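Local coordinates for protein L-cysteine S-thiosulfotransferase subunit SoxA (Paracoccus denitrificans, PDB 2C1D) that initiates sulfur oxidation as the diheme subunit of SoxAX, the cytochrome complex that joins thiosulfate to a cysteine of the carrier protein SoxY, at residues 48-53 against 256-261; 167-172 against 245-250; 171-176 against 232-237. One frame throughout, in Å; residues are numbered along the deposited sequence.

Overall arrangement
Interaction 1 joins residues 48-53 to 256-261, close to the C-terminus, and interactions 2 and 3 are nested inside the long loop it closes. Interaction 2 pairs helix 159-170 with helix 239-251. Interaction 3 pairs the loops at 171-176 and 232-237. Both fall in the second cytochrome c domain, share Thr171 and Arg172, and have centres about 12 Å apart. They touch where Ile168 packs on Tyr173. Interaction 1 lies on the opposite side of the chain's centre, with centres about 24 and 29 Å from the other two. Interactions 2 and 3 lie beside the heme bound through Cys180; interaction 1, also close to a heme c, ties the C-terminal strand to the N-terminal part.

Interaction 1. Residues 48-53 against 256-261; sequences DLERDD and SVEGVS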
loop_
_atom_site.group_PDB
_atom_site.type_symbol
_atom_site.label_atom_id
_atom_site.label_comp_id
_atom_site.label_asym_id
_atom_site.label_seq_id
_atom_site.Cartn_x
_atom_site.Cartn_y
_atom_site.Cartn_z
ATOM N N ASP A 48 15.747 11.429 -8.548
ATOM C CA ASP A 48 16.499 12.691 -8.562
ATOM C C ASP A 48 15.782 13.786 -7.771
ATOM O O ASP A 48 16.432 14.648 -7.190
ATOM C CB ASP A 48 16.790 13.150 -10.009
ATOM C CG ASP A 48 17.978 12.402 -10.638
ATOM O OD1 ASP A 48 18.373 12.686 -11.813
ATOM O OD2 ASP A 48 18.628 11.521 -10.047
ATOM N N LEU A 49 14.450 13.743 -7.733
ATOM C CA LEU A 49 13.693 14.743 -6.972
ATOM C C LEU A 49 13.967 14.727 -5.470
ATOM O O LEU A 49 13.712 15.702 -4.793
ATOM C CB LEU A 49 12.207 14.571 -7.193
ATOM C CG LEU A 49 11.799 14.804 -8.642
ATOM C CD1 LEU A 49 10.344 14.513 -8.760
ATOM C CD2 LEU A 49 12.123 16.236 -9.065
ATOM N N GLU A 50 14.473 13.626 -4.948
ATOM C CA GLU A 50 14.753 13.547 -3.510
ATOM C C GLU A 50 16.216 13.871 -3.195
ATOM O O GLU A 50 16.569 14.034 -2.012
ATOM C CB GLU A 50 14.378 12.159 -2.986
ATOM C CG GLU A 50 14.338 12.066 -1.482
ATOM C CD GLU A 50 13.625 10.823 -0.961
ATOM O OE1 GLU A 50 13.933 10.428 0.185
ATOM O OE2 GLU A 50 12.755 10.245 -1.665
ATOM N N ARG A 51 17.060 13.938 -4.243
ATOM C CA ARG A 51 18.520 14.082 -4.089
ATOM C C ARG A 51 18.982 15.436 -3.617
ATOM O O ARG A 51 20.122 15.559 -3.182
ATOM C CB ARG A 51 19.281 13.850 -5.391
ATOM C CG ARG A 51 19.161 12.488 -5.907
ATOM C CD ARG A 51 19.959 12.223 -7.187
ATOM N NE ARG A 51 20.656 11.010 -6.859
ATOM C CZ ARG A 51 20.435 9.822 -7.329
ATOM N NH1 ARG A 51 19.631 9.582 -8.343
ATOM N NH2 ARG A 51 21.136 8.849 -6.800
ATOM N N ASP A 52 18.147 16.454 -3.768
ATOM C CA ASP A 52 18.460 17.722 -3.148
ATOM C C ASP A 52 17.252 18.572 -2.825
ATOM O O ASP A 52 16.252 18.597 -3.544
ATOM C CB ASP A 52 19.435 18.508 -4.000
ATOM C CG ASP A 52 18.825 18.968 -5.240
ATOM O OD1 ASP A 52 18.652 18.124 -6.141
ATOM O OD2 ASP A 52 18.440 20.151 -5.364
ATOM N N ASP A 53 17.374 19.298 -1.725
ATOM C CA ASP A 53 16.267 20.043 -1.174
ATOM C C ASP A 53 15.736 21.106 -2.095
ATOM O O ASP A 53 14.551 21.417 -2.033
ATOM C CB ASP A 53 16.691 20.681 0.143
ATOM C CG ASP A 53 16.897 19.645 1.252
ATOM O OD1 ASP A 53 16.530 18.467 1.061
ATOM O OD2 ASP A 53 17.431 19.929 2.332
ATOM N N SER A 256 17.277 4.809 7.072
ATOM C CA SER A 256 17.194 6.169 7.556
ATOM C C SER A 256 15.797 6.772 7.384
ATOM O O SER A 256 15.048 6.519 6.421
ATOM C CB SER A 256 18.196 7.105 6.849
ATOM O OG SER A 256 19.541 6.662 6.961
ATOM N N VAL A 257 15.474 7.640 8.311
ATOM C CA VAL A 257 14.403 8.573 8.112
ATOM C C VAL A 257 14.790 9.445 6.911
ATOM O O VAL A 257 15.805 10.130 6.951
ATOM C CB VAL A 257 14.214 9.440 9.360
ATOM C CG1 VAL A 257 13.197 10.491 9.104
ATOM C CG2 VAL A 257 13.761 8.590 10.535
ATOM N N GLU A 258 13.972 9.447 5.866
ATOM C CA GLU A 258 14.253 10.265 4.679
ATOM C C GLU A 258 13.921 11.746 4.890
ATOM O O GLU A 258 14.469 12.603 4.185
ATOM C CB GLU A 258 13.554 9.677 3.443
ATOM C CG GLU A 258 14.135 8.299 3.115
ATOM C CD GLU A 258 13.545 7.586 1.912
ATOM O OE1 GLU A 258 13.008 8.217 0.977
ATOM O OE2 GLU A 258 13.671 6.340 1.877
ATOM N N GLY A 259 13.088 12.039 5.889
ATOM C CA GLY A 259 12.574 13.379 6.137
ATOM C C GLY A 259 11.263 13.543 5.422
ATOM O O GLY A 259 10.217 13.243 5.971
ATOM N N VAL A 260 11.319 14.021 4.183
ATOM C CA VAL A 260 10.151 14.034 3.309
ATOM C C VAL A 260 10.556 13.466 1.959
ATOM O O VAL A 260 11.432 14.011 1.279
ATOM C CB VAL A 260 9.511 15.455 3.117
ATOM C CG1 VAL A 260 8.664 15.850 4.318
ATOM C CG2 VAL A 260 10.563 16.529 2.788
ATOM N N SER A 261 9.945 12.343 1.587
ATOM C CA SER A 261 10.367 11.608 0.415
ATOM C C SER A 261 9.545 12.024 -0.792
ATOM O O SER A 261 8.557 12.733 -0.651
ATOM C CB SER A 261 10.255 10.101 0.649
ATOM O OG SER A 261 8.925 9.668 0.580
#
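Glu50 reaches from a type I turn to Glu258 and Ser261. Its CB points toward residues 256-261. CG lies anti to the backbone N (chi1 -167°), and the extended chain runs straight on across. CG comes no closer than 4.5 Å to Val260 O. CD lies 3.6 Å from Ser261 CA. Both Glu50 oxygens lie near Glu258 OE1; Glu50 OE1 is nearer at 2.5 Å, so one acid probably carries a proton. OE2 sits 3.4 Å from Ser261 CB. The side chains cross at about a right angle, with their carboxylate planes 40° apart. Arg263 bridges the pair, with salt bridges to Glu50 OE2 and Glu258 OE1; Val262 N also bonds Glu50 OE2, and Ser37 OG holds Glu258 OE2. A glutamine here would probably leave Arg263 with one carboxylate mate, Glu258, in place of two. Ser261 OG bonds Gly204 O and Thr207 OG1, and its side chain lies about 5 Å from a heme c. Asp52, two residues after Glu50, is a zinc ligand with Asp55. Through Arg263 and Val262, Glu50 ties strand 261-263 to the loop after helix 44-48, with strand 7-9 against Glu50, strand 16-22 against Glu258 and helix 59-70 against Val260.

Interaction 2. Residues 167-172 against 245-250; sequences EIYYTR and ELYVAS
Tyr169 and Tyr247 meet from two helices, and each has CG anti to its own backbone nitrogen (chi1 -160° and 178°). Both CB atoms point toward the opposite helix, and these torsions carry the rings into the space between. The side chains cross at about a right angle. Tyr247 brings one ring corner to the root of Tyr169: its CE2 is 3.6 Å from Tyr169 CB. The same CE2 is 3.6 Å from Tyr169 CG. The ring planes are 58° apart and the centroids 5.5 Å, an oblique pair.

Val248, the next residue on helix 239-251, extends the contact along the Tyr169 ring. Its CG2 branch does the touching, 3.7 Å from Tyr169 CD1 and 3.8 Å from Tyr169 CE1. Tyr170 adds a flank on the other helix. Its CE1 lies 3.5 Å from Tyr247 OH, which sits at the edge of the Tyr170 ring, in its plane. One face of the Tyr170 ring is covered by Tyr169 CD2.

Helices 159-170 and 239-251 are the first and last of the second cytochrome c domain. Their pairing is consistent with the packing of terminal helices in the cytochrome c fold. Tyr169 also touches Cys180 and the axial ligand His184, and Val248 lies about 4 Å from a heme c. Trp162 meets Tyr247 edge-to-face. Tyr170 OH is hydrogen-bonded to Glu185 OE2 and Arg251 NH1, and the same Arg251 nitrogen makes a weak bond to Tyr247 OH.

No hydrogen bond joins the two segments. Aromatic and aliphatic carbon hold the helices together near the heme, while the phenol oxygens of Tyr170 and Tyr247 gather at a polar margin that Arg251 serves.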
loop_
_atom_site.group_PDB
_atom_site.type_symbol
_atom_site.label_atom_id
_atom_site.label_comp_id
_atom_site.label_asym_id
_atom_site.label_seq_id
_atom_site.Cartn_x
_atom_site.Cartn_y
_atom_site.Cartn_z
ATOM N N GLU A 167 -0.872 -8.827 12.585
ATOM C CA GLU A 167 -2.040 -9.577 12.118
ATOM C C GLU A 167 -2.725 -8.879 10.916
ATOM O O GLU A 167 -3.076 -9.530 9.936
ATOM C CB GLU A 167 -3.025 -9.802 13.285
ATOM C CG GLU A 167 -4.045 -10.906 13.041
ATOM C CD GLU A 167 -5.281 -10.808 13.921
ATOM O OE1 GLU A 167 -5.260 -10.096 14.963
ATOM O OE2 GLU A 167 -6.297 -11.452 13.557
ATOM N N ILE A 168 -2.901 -7.564 11.009
ATOM C CA ILE A 168 -3.495 -6.761 9.934
ATOM C C ILE A 168 -2.648 -6.913 8.673
ATOM O O ILE A 168 -3.192 -7.161 7.607
ATOM C CB ILE A 168 -3.621 -5.252 10.376
ATOM C CG1 ILE A 168 -4.583 -5.150 11.557
ATOM C CG2 ILE A 168 -4.050 -4.320 9.209
ATOM C CD1 ILE A 168 -4.640 -3.790 12.222
ATOM N N TYR A 169 -1.315 -6.819 8.817
ATOM C CA TYR A 169 -0.375 -6.850 7.691
ATOM C C TYR A 169 -0.529 -8.096 6.826
ATOM O O TYR A 169 -0.414 -8.022 5.596
ATOM C CB TYR A 169 1.100 -6.756 8.169
ATOM C CG TYR A 169 2.035 -6.309 7.059
ATOM C CD1 TYR A 169 2.172 -4.975 6.765
ATOM C CD2 TYR A 169 2.742 -7.229 6.285
ATOM C CE1 TYR A 169 2.979 -4.536 5.741
ATOM C CE2 TYR A 169 3.568 -6.799 5.231
ATOM C CZ TYR A 169 3.666 -5.437 4.959
ATOM O OH TYR A 169 4.466 -4.962 3.938
ATOM N N TYR A 170 -0.821 -9.218 7.482
ATOM C CA TYR A 170 -0.957 -10.513 6.823
ATOM C C TYR A 170 -2.411 -10.954 6.589
ATOM O O TYR A 170 -2.640 -12.025 6.070
ATOM C CB TYR A 170 -0.210 -11.565 7.651
ATOM C CG TYR A 170 1.280 -11.362 7.560
ATOM C CD1 TYR A 170 1.958 -10.601 8.494
ATOM C CD2 TYR A 170 1.993 -11.894 6.502
ATOM C CE1 TYR A 170 3.338 -10.397 8.389
ATOM C CE2 TYR A 170 3.350 -11.685 6.374
ATOM C CZ TYR A 170 4.019 -10.938 7.317
ATOM O OH TYR A 170 5.368 -10.758 7.176
ATOM N N THR A 171 -3.384 -10.126 6.948
ATOM C CA THR A 171 -4.803 -10.462 6.711
ATOM C C THR A 171 -5.183 -10.144 5.291
ATOM O O THR A 171 -4.881 -9.062 4.783
ATOM C CB THR A 171 -5.708 -9.717 7.696
ATOM O OG1 THR A 171 -5.475 -10.218 9.006
ATOM C CG2 THR A 171 -7.217 -10.039 7.458
ATOM N N ARG A 172 -5.853 -11.084 4.634
ATOM C CA ARG A 172 -6.130 -10.927 3.219
ATOM C C ARG A 172 -7.513 -10.342 3.103
ATOM O O ARG A 172 -8.505 -11.059 3.218
ATOM C CB ARG A 172 -6.022 -12.259 2.498
ATOM C CG ARG A 172 -4.598 -12.802 2.512
ATOM C CD ARG A 172 -4.434 -14.117 1.841
ATOM N NE ARG A 172 -4.622 -13.966 0.406
ATOM C CZ ARG A 172 -4.192 -14.799 -0.503
ATOM N NH1 ARG A 172 -3.497 -15.894 -0.161
ATOM N NH2 ARG A 172 -4.438 -14.531 -1.779
ATOM N N GLU A 245 0.732 1.160 11.757
ATOM C CA GLU A 245 1.847 2.093 11.560
ATOM C C GLU A 245 3.065 1.703 12.407
ATOM O O GLU A 245 4.215 1.832 11.961
ATOM C CB GLU A 245 1.445 3.574 11.819
ATOM C CG GLU A 245 2.570 4.539 11.461
ATOM C CD GLU A 245 2.193 6.014 11.469
ATOM O OE1 GLU A 245 3.057 6.851 11.838
ATOM O OE2 GLU A 245 1.065 6.352 11.090
ATOM N N LEU A 246 2.821 1.218 13.617
ATOM C CA LEU A 246 3.892 0.716 14.494
ATOM C C LEU A 246 4.575 -0.490 13.880
ATOM O O LEU A 246 5.808 -0.558 13.815
ATOM C CB LEU A 246 3.332 0.330 15.876
ATOM C CG LEU A 246 4.251 -0.388 16.881
ATOM C CD1 LEU A 246 5.413 0.508 17.367
ATOM C CD2 LEU A 246 3.441 -0.886 18.065
ATOM N N TYR A 247 3.764 -1.423 13.408
ATOM C CA TYR A 247 4.286 -2.637 12.834
ATOM C C TYR A 247 5.065 -2.350 11.529
ATOM O O TYR A 247 6.181 -2.830 11.353
ATOM C CB TYR A 247 3.180 -3.666 12.612
ATOM C CG TYR A 247 3.728 -4.886 11.975
ATOM C CD1 TYR A 247 4.501 -5.781 12.709
ATOM C CD2 TYR A 247 3.532 -5.131 10.626
ATOM C CE1 TYR A 247 5.049 -6.915 12.109
ATOM C CE2 TYR A 247 4.091 -6.238 10.021
ATOM C CZ TYR A 247 4.849 -7.126 10.772
ATOM O OH TYR A 247 5.410 -8.223 10.148
ATOM N N VAL A 248 4.483 -1.556 10.636
ATOM C CA VAL A 248 5.089 -1.294 9.323
ATOM C C VAL A 248 6.352 -0.446 9.498
ATOM O O VAL A 248 7.360 -0.715 8.867
ATOM C CB VAL A 248 4.093 -0.646 8.336
ATOM C CG1 VAL A 248 4.749 -0.325 6.981
ATOM C CG2 VAL A 248 2.928 -1.583 8.086
ATOM N N ALA A 249 6.317 0.541 10.385
ATOM C CA ALA A 249 7.517 1.298 10.709
ATOM C C ALA A 249 8.717 0.401 11.065
ATOM O O ALA A 249 9.836 0.640 10.619
ATOM C CB ALA A 249 7.246 2.276 11.856
ATOM N N SER A 250 8.465 -0.601 11.894
ATOM C CA SER A 250 9.503 -1.490 12.404
ATOM C C SER A 250 10.056 -2.379 11.306
ATOM O O SER A 250 11.195 -2.818 11.410
ATOM C CB SER A 250 8.990 -2.321 13.588
ATOM O OG SER A 250 8.125 -3.370 13.177
#

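Interaction 3. Residues 171-176 against 232-237; sequences TRYGQL and ETFKAG
Tyr173 and Phe234 make an offset edge-to-face pair, with the edge of Phe234 turned to the face of Tyr173. The ring planes stand at 78°, and the centroids are 5.9 Å apart. The meeting is displaced toward the phenol end of Tyr173. Phe234 CZ lies 3.7 Å from Tyr173 OH, which sits at the edge of the Phe234 ring, near its plane. Phe234 CE1 lies 4.1 Å from Tyr173 CZ. The side chains cross at about a right angle.

Each ring leaves its backbone in the same way. CG is anti to the carbonyl carbon in both, with chi1 -66° in Tyr173 and -57° in Phe234. The CB of Tyr173 points toward the other segment. That of Phe234 does not, but its ring comes nearer. The opposite face of the Tyr173 ring is covered by Thr171 CG2, 3.4 Å above the plane and offset toward the rim. The ring is thus held between a methyl group and a ring edge.

The contact joins two loops of the second cytochrome c domain. Residues 171-176 lead from helix 159-170 to helix 180-184, the CXXCH motif of c-type cytochromes: Cys180 binds the heme covalently, Cys183 probably does so too, and His184 is an axial ligand. Residues 232-237 lead into helix 239-251. Tyr173 lies about 6 Å from a heme c, and Phe234 about 6 Å from a zinc ion whose ligands include His164 and Asp240.

Thr171 is itself anchored, since its OG1 donates to Glu167 O over 2.7 Å. Backbone bonds link Gln175 with Arg230 and Leu176 with Thr229, just ahead of Glu232. Arg102 of the SoxX chain packs on Tyr173 and hydrogen-bonds Glu232 O and Thr233 O. Gln175 NE2 bonds Ala117 O of SoxX.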
loop_
_atom_site.group_PDB
_atom_site.type_symbol
_atom_site.label_atom_id
_atom_site.label_comp_id
_atom_site.label_asym_id
_atom_site.label_seq_id
_atom_site.Cartn_x
_atom_site.Cartn_y
_atom_site.Cartn_z
ATOM N N THR A 171 -3.384 -10.126 6.948
ATOM C CA THR A 171 -4.803 -10.462 6.711
ATOM C C THR A 171 -5.183 -10.144 5.291
ATOM O O THR A 171 -4.881 -9.062 4.783
ATOM C CB THR A 171 -5.708 -9.717 7.696
ATOM O OG1 THR A 171 -5.475 -10.218 9.006
ATOM C CG2 THR A 171 -7.217 -10.039 7.458
ATOM N N ARG A 172 -5.853 -11.084 4.634
ATOM C CA ARG A 172 -6.130 -10.927 3.219
ATOM C C ARG A 172 -7.513 -10.342 3.103
ATOM O O ARG A 172 -8.505 -11.059 3.218
ATOM C CB ARG A 172 -6.022 -12.259 2.498
ATOM C CG ARG A 172 -4.598 -12.802 2.512
ATOM C CD ARG A 172 -4.434 -14.117 1.841
ATOM N NE ARG A 172 -4.622 -13.966 0.406
ATOM C CZ ARG A 172 -4.192 -14.799 -0.503
ATOM N NH1 ARG A 172 -3.497 -15.894 -0.161
ATOM N NH2 ARG A 172 -4.438 -14.531 -1.779
ATOM N N TYR A 173 -7.562 -9.025 2.954
ATOM C CA TYR A 173 -8.805 -8.280 2.930
ATOM C C TYR A 173 -9.558 -8.252 1.591
ATOM O O TYR A 173 -8.995 -8.452 0.504
ATOM C CB TYR A 173 -8.542 -6.846 3.369
ATOM C CG TYR A 173 -8.100 -6.713 4.819
ATOM C CD1 TYR A 173 -6.800 -6.303 5.152
ATOM C CD2 TYR A 173 -8.982 -6.987 5.862
ATOM C CE1 TYR A 173 -6.412 -6.167 6.468
ATOM C CE2 TYR A 173 -8.597 -6.865 7.187
ATOM C CZ TYR A 173 -7.312 -6.470 7.489
ATOM O OH TYR A 173 -6.962 -6.345 8.822
ATOM N N GLY A 174 -10.848 -7.960 1.701
ATOM C CA GLY A 174 -11.645 -7.549 0.566
ATOM C C GLY A 174 -12.066 -8.682 -0.338
ATOM O O GLY A 174 -11.704 -9.857 -0.107
ATOM N N GLN A 175 -12.819 -8.325 -1.383
ATOM C CA GLN A 175 -13.252 -9.280 -2.390
ATOM C C GLN A 175 -12.038 -9.815 -3.153
ATOM O O GLN A 175 -12.031 -10.962 -3.561
ATOM C CB GLN A 175 -14.301 -8.669 -3.330
ATOM C CG GLN A 175 -14.869 -9.671 -4.336
ATOM C CD GLN A 175 -16.089 -9.156 -5.060
ATOM O OE1 GLN A 175 -16.214 -7.956 -5.278
ATOM N NE2 GLN A 175 -17.023 -10.061 -5.393
ATOM N N LEU A 176 -10.982 -8.999 -3.265
ATOM C CA LEU A 176 -9.738 -9.417 -3.899
ATOM C C LEU A 176 -8.842 -10.333 -3.060
ATOM O O LEU A 176 -7.910 -10.917 -3.609
ATOM C CB LEU A 176 -8.929 -8.185 -4.361
ATOM C CG LEU A 176 -9.549 -7.387 -5.505
ATOM C CD1 LEU A 176 -8.730 -6.110 -5.900
ATOM C CD2 LEU A 176 -9.766 -8.283 -6.712
ATOM N N GLU A 232 -13.959 -2.927 3.022
ATOM C CA GLU A 232 -14.277 -1.889 3.976
ATOM C C GLU A 232 -12.963 -1.501 4.615
ATOM O O GLU A 232 -12.281 -2.338 5.208
ATOM C CB GLU A 232 -15.232 -2.421 5.049
ATOM C CG GLU A 232 -15.719 -1.338 6.004
ATOM C CD GLU A 232 -16.458 -1.877 7.233
ATOM O OE1 GLU A 232 -16.620 -1.069 8.167
ATOM O OE2 GLU A 232 -16.839 -3.089 7.279
ATOM N N THR A 233 -12.592 -0.240 4.479
ATOM C CA THR A 233 -11.305 0.218 4.965
ATOM C C THR A 233 -11.434 0.752 6.408
ATOM O O THR A 233 -12.533 0.738 7.007
ATOM C CB THR A 233 -10.672 1.220 3.964
ATOM O OG1 THR A 233 -9.303 1.500 4.327
ATOM C CG2 THR A 233 -11.393 2.580 3.966
ATOM N N PHE A 234 -10.290 1.114 6.980
ATOM C CA PHE A 234 -10.231 1.637 8.327
ATOM C C PHE A 234 -10.091 3.145 8.250
ATOM O O PHE A 234 -9.647 3.703 7.244
ATOM C CB PHE A 234 -9.048 1.072 9.111
ATOM C CG PHE A 234 -9.012 -0.422 9.218
ATOM C CD1 PHE A 234 -8.558 -1.202 8.172
ATOM C CD2 PHE A 234 -9.369 -1.047 10.408
ATOM C CE1 PHE A 234 -8.494 -2.606 8.283
ATOM C CE2 PHE A 234 -9.295 -2.424 10.526
ATOM C CZ PHE A 234 -8.852 -3.201 9.466
ATOM N N LYS A 235 -10.451 3.796 9.343
ATOM C CA LYS A 235 -10.280 5.226 9.508
ATOM C C LYS A 235 -8.803 5.587 9.767
ATOM O O LYS A 235 -8.126 4.938 10.558
ATOM C CB LYS A 235 -11.164 5.657 10.694
ATOM C CG LYS A 235 -11.200 7.126 11.094
ATOM C CD LYS A 235 -10.729 8.175 10.068
ATOM C CE LYS A 235 -10.570 9.603 10.711
ATOM N NZ LYS A 235 -9.624 10.504 9.962
ATOM N N ALA A 236 -8.317 6.613 9.080
ATOM C CA ALA A 236 -7.041 7.213 9.383
ATOM C C ALA A 236 -7.000 7.630 10.864
ATOM O O ALA A 236 -7.904 8.323 11.347
ATOM C CB ALA A 236 -6.814 8.398 8.486
ATOM N N GLY A 237 -5.960 7.195 11.568
ATOM C CA GLY A 237 -5.791 7.450 12.986
ATOM C C GLY A 237 -6.553 6.495 13.899
ATOM O O GLY A 237 -6.491 6.606 15.124
#